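Local coordinates for uncharacterized protein (Peptoclostridium difficile, PDB 6N7M) that is of unknown function, is probably exported, and folds in its ordered part as a helical hairpin that assembles with a second copy, at residues E33-E38 with I86-T91. Sequence-based numbering, arbitrary orientation.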
ATOM      1  N   GLU A  33       8.446   5.949   3.741  1.00 22.56           N
ATOM      2  CA  GLU A  33       8.261   4.759   4.583  1.00 29.85           C
ATOM      3  C   GLU A  33       8.186   3.572   3.636  1.00 22.73           C
ATOM      4  O   GLU A  33       7.400   3.632   2.731  1.00 19.74           O
ATOM      5  CB  GLU A  33       7.012   4.878   5.462  1.00 41.92           C
ATOM      6  CG  GLU A  33       6.914   3.786   6.515  1.00 54.21           C
ATOM      7  CD  GLU A  33       7.957   3.898   7.614  1.00 60.68           C
ATOM      8  OE1 GLU A  33       8.423   5.029   7.848  1.00 57.97           O
ATOM      9  OE2 GLU A  33       8.324   2.850   8.214  1.00 78.57           O
ATOM     10  N   HIS A  34       9.024   2.575   3.837  1.00 20.78           N
ATOM     11  CA  HIS A  34       8.981   1.429   2.910  1.00 20.29           C
ATOM     12  C   HIS A  34       9.074   0.129   3.675  1.00 21.37           C
ATOM     13  O   HIS A  34       9.494   0.140   4.786  1.00 29.64           O
ATOM     14  CB  HIS A  34      10.061   1.546   1.848  1.00 22.35           C
ATOM     15  CG  HIS A  34      11.433   1.607   2.400  1.00 22.97           C
ATOM     16  ND1 HIS A  34      11.968   2.749   2.921  1.00 26.30           N
ATOM     17  CD2 HIS A  34      12.386   0.669   2.491  1.00 21.10           C
ATOM     18  CE1 HIS A  34      13.188   2.512   3.309  1.00 23.55           C
ATOM     19  NE2 HIS A  34      13.466   1.252   3.041  1.00 24.70           N
ATOM     20  N   TYR A  35       8.677  -0.940   3.029  1.00 20.70           N
ATOM     21  CA  TYR A  35       8.668  -2.281   3.647  1.00 19.13           C
ATOM     22  C   TYR A  35      10.068  -2.849   3.845  1.00 19.03           C
ATOM     23  O   TYR A  35      10.959  -2.612   2.993  1.00 21.65           O
ATOM     24  CB  TYR A  35       7.953  -3.279   2.740  1.00 18.72           C
ATOM     25  CG  TYR A  35       6.452  -3.202   2.767  1.00 17.32           C
ATOM     26  CD1 TYR A  35       5.752  -3.807   3.790  1.00 15.63           C
ATOM     27  CD2 TYR A  35       5.741  -2.569   1.763  1.00 17.04           C
ATOM     28  CE1 TYR A  35       4.372  -3.840   3.815  1.00 18.56           C
ATOM     29  CE2 TYR A  35       4.357  -2.559   1.789  1.00 18.82           C
ATOM     30  CZ  TYR A  35       3.674  -3.192   2.820  1.00 19.02           C
ATOM     31  OH  TYR A  35       2.319  -3.206   2.872  1.00 21.64           O
ATOM     32  N   THR A  36      10.171  -3.665   4.876  1.00 20.81           N
ATOM     33  CA  THR A  36      11.379  -4.503   5.088  1.00 21.15           C
ATOM     34  C   THR A  36      11.062  -5.794   4.337  1.00 19.06           C
ATOM     35  O   THR A  36       9.896  -6.010   3.984  1.00 16.76           O
ATOM     36  CB  THR A  36      11.690  -4.808   6.560  1.00 18.91           C
ATOM     37  OG1 THR A  36      10.695  -5.663   7.123  1.00 21.21           O
ATOM     38  CG2 THR A  36      11.771  -3.567   7.425  1.00 19.01           C
ATOM     39  N   TYR A  37      12.082  -6.595   4.078  1.00 17.61           N
ATOM     40  CA  TYR A  37      11.855  -7.881   3.399  1.00 15.20           C
ATOM     41  C   TYR A  37      10.854  -8.685   4.235  1.00 18.25           C
ATOM     42  O   TYR A  37       9.883  -9.245   3.679  1.00 15.20           O
ATOM     43  CB  TYR A  37      13.194  -8.593   3.228  1.00 17.78           C
ATOM     44  CG  TYR A  37      13.055  -9.905   2.515  1.00 17.55           C
ATOM     45  CD1 TYR A  37      12.633 -11.037   3.170  1.00 19.49           C
ATOM     46  CD2 TYR A  37      13.270  -9.974   1.151  1.00 18.74           C
ATOM     47  CE1 TYR A  37      12.481 -12.236   2.496  1.00 21.32           C
ATOM     48  CE2 TYR A  37      13.109 -11.163   0.455  1.00 20.45           C
ATOM     49  CZ  TYR A  37      12.710 -12.294   1.134  1.00 19.83           C
ATOM     50  OH  TYR A  37      12.537 -13.445   0.435  1.00 23.96           O
ATOM     51  N   GLU A  38      11.087  -8.755   5.547  1.00 18.36           N
ATOM     52  CA  GLU A  38      10.211  -9.572   6.435  1.00 21.25           C
ATOM     53  C   GLU A  38       8.767  -9.068   6.394  1.00 18.88           C
ATOM     54  O   GLU A  38       7.861  -9.917   6.352  1.00 18.95           O
ATOM     55  CB  GLU A  38      10.725  -9.535   7.868  1.00 22.10           C
ATOM     56  CG  GLU A  38       9.826 -10.204   8.888  1.00 30.85           C
ATOM     57  CD  GLU A  38      10.493 -10.416  10.240  1.00 35.50           C
ATOM     58  OE1 GLU A  38      11.721 -10.651  10.278  1.00 45.77           O
ATOM     59  OE2 GLU A  38       9.790 -10.304  11.253  1.00 63.00           O
ATOM     60  N   ILE A  86       9.662  -0.334  -1.521  1.00 24.18           N
ATOM     61  CA  ILE A  86       8.209  -0.479  -1.813  1.00 20.27           C
ATOM     62  C   ILE A  86       7.511   0.350  -0.750  1.00 21.55           C
ATOM     63  O   ILE A  86       7.629  -0.001   0.430  1.00 18.23           O
ATOM     64  CB  ILE A  86       7.770  -1.953  -1.781  1.00 20.49           C
ATOM     65  CG1 ILE A  86       8.579  -2.764  -2.796  1.00 19.46           C
ATOM     66  CG2 ILE A  86       6.263  -2.075  -2.025  1.00 18.69           C
ATOM     67  CD1 ILE A  86       8.281  -4.233  -2.771  1.00 21.04           C
HETATM   68  N   MSE A  87       6.866   1.439  -1.162  1.00 25.79           N
HETATM   69  CA  MSE A  87       6.227   2.324  -0.175  1.00 20.33           C
HETATM   70  C   MSE A  87       5.237   1.556   0.696  1.00 20.16           C
HETATM   71  O   MSE A  87       4.424   0.784   0.160  1.00 22.73           O
HETATM   72  CB  MSE A  87       5.525   3.495  -0.863  1.00 30.23           C
HETATM   73  CG  MSE A  87       4.891   4.414   0.141  1.00 27.28           C
HETATM   74 SE   MSE A  87       4.188   5.959  -0.793  1.00 36.67          SE
HETATM   75  CE  MSE A  87       3.043   5.236  -2.202  1.00 32.37           C
ATOM     76  N   LYS A  88       5.328   1.782   2.007  1.00 21.24           N
ATOM     77  CA  LYS A  88       4.466   1.078   2.996  1.00 23.45           C
ATOM     78  C   LYS A  88       3.256   1.953   3.292  1.00 26.11           C
ATOM     79  O   LYS A  88       3.386   3.173   3.336  1.00 25.48           O
ATOM     80  CB  LYS A  88       5.279   0.807   4.267  1.00 22.83           C
ATOM     81  CG  LYS A  88       4.678  -0.131   5.284  1.00 27.08           C
ATOM     82  CD  LYS A  88       5.622  -0.447   6.419  1.00 33.42           C
ATOM     83  CE  LYS A  88       5.076  -1.485   7.373  1.00 39.18           C
ATOM     84  NZ  LYS A  88       3.824  -1.012   8.018  1.00 49.69           N
ATOM     85  N   PRO A  89       2.051   1.377   3.491  1.00 27.26           N
ATOM     86  CA  PRO A  89       0.897   2.192   3.855  1.00 25.40           C
ATOM     87  C   PRO A  89       1.165   2.872   5.206  1.00 25.76           C
ATOM     88  O   PRO A  89       1.880   2.309   6.038  1.00 26.99           O
ATOM     89  CB  PRO A  89      -0.263   1.195   3.986  1.00 26.51           C
ATOM     90  CG  PRO A  89       0.206  -0.063   3.272  1.00 28.76           C
ATOM     91  CD  PRO A  89       1.719  -0.050   3.355  1.00 30.33           C
ATOM     92  N   ILE A  90       0.606   4.065   5.393  1.00 23.98           N
ATOM     93  CA  ILE A  90       0.643   4.767   6.712  1.00 27.21           C
ATOM     94  C   ILE A  90      -0.797   4.755   7.244  1.00 28.23           C
ATOM     95  O   ILE A  90      -1.731   5.038   6.428  1.00 27.21           O
ATOM     96  CB  ILE A  90       1.214   6.198   6.605  1.00 26.08           C
ATOM     97  CG1 ILE A  90       2.647   6.193   6.067  1.00 29.63           C
ATOM     98  CG2 ILE A  90       1.121   6.909   7.946  1.00 22.71           C
ATOM     99  CD1 ILE A  90       3.322   7.562   6.084  1.00 28.88           C
ATOM    100  N   THR A  91      -0.962   4.381   8.520  1.00 32.49           N
ATOM    101  CA  THR A  91      -2.276   4.338   9.228  1.00 40.68           C
ATOM    102  C   THR A  91      -2.443   5.646  10.008  1.00 43.00           C
ATOM    103  O   THR A  91      -1.409   6.230  10.412  1.00 44.61           O
ATOM    104  CB  THR A  91      -2.367   3.142  10.174  1.00 42.82           C
ATOM    105  OG1 THR A  91      -1.982   1.962   9.472  1.00 46.45           O
ATOM    106  CG2 THR A  91      -3.744   2.961  10.764  1.00 50.78           C
TER
HETATM  107  O   HOH W   1      10.741  -2.068   0.491  1.00 22.26           O
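The side chains of Y35 and K88 cross at about a right angle. K88 CG, anti to its backbone N (chi1 -168°), is set over one face of the Y35 ring, 4.0 Å from the centroid and 9° off the normal, a CH-pi contact. At the ring's far end, Y35 OH comes within 3.2 Å of P89 CD. Nearer the backbone, Y35 CD2 packs on I86 CG2 at 3.9 Å.

Two backbone hydrogen bonds join 33-38 to 86-91. K88 N donates to E33 O at 2.9 Å, almost straight (172°), and Y35 N donates to I86 O at 3.0 Å. Between them H34 and M87 form a single antiparallel bridge, a non-hydrogen-bonded pair. A water donates to Y35 O and accepts from I86 N.

Further out, the Y35 ring meets that of Y40 on helix 37-51, and I86 packs on I79 of helix 62-82. T36 OG1 N-caps helix 37-51 through E39 N. In the second subunit, T68 OG1 hydrogen-bonds E33 N.

The contact thus ties the entry to the first helix to the tail after the second by backbone bonds and packing round Y35. E33 OE2 and K88 NZ are 5.9 Å apart, so charge attraction is probably modest.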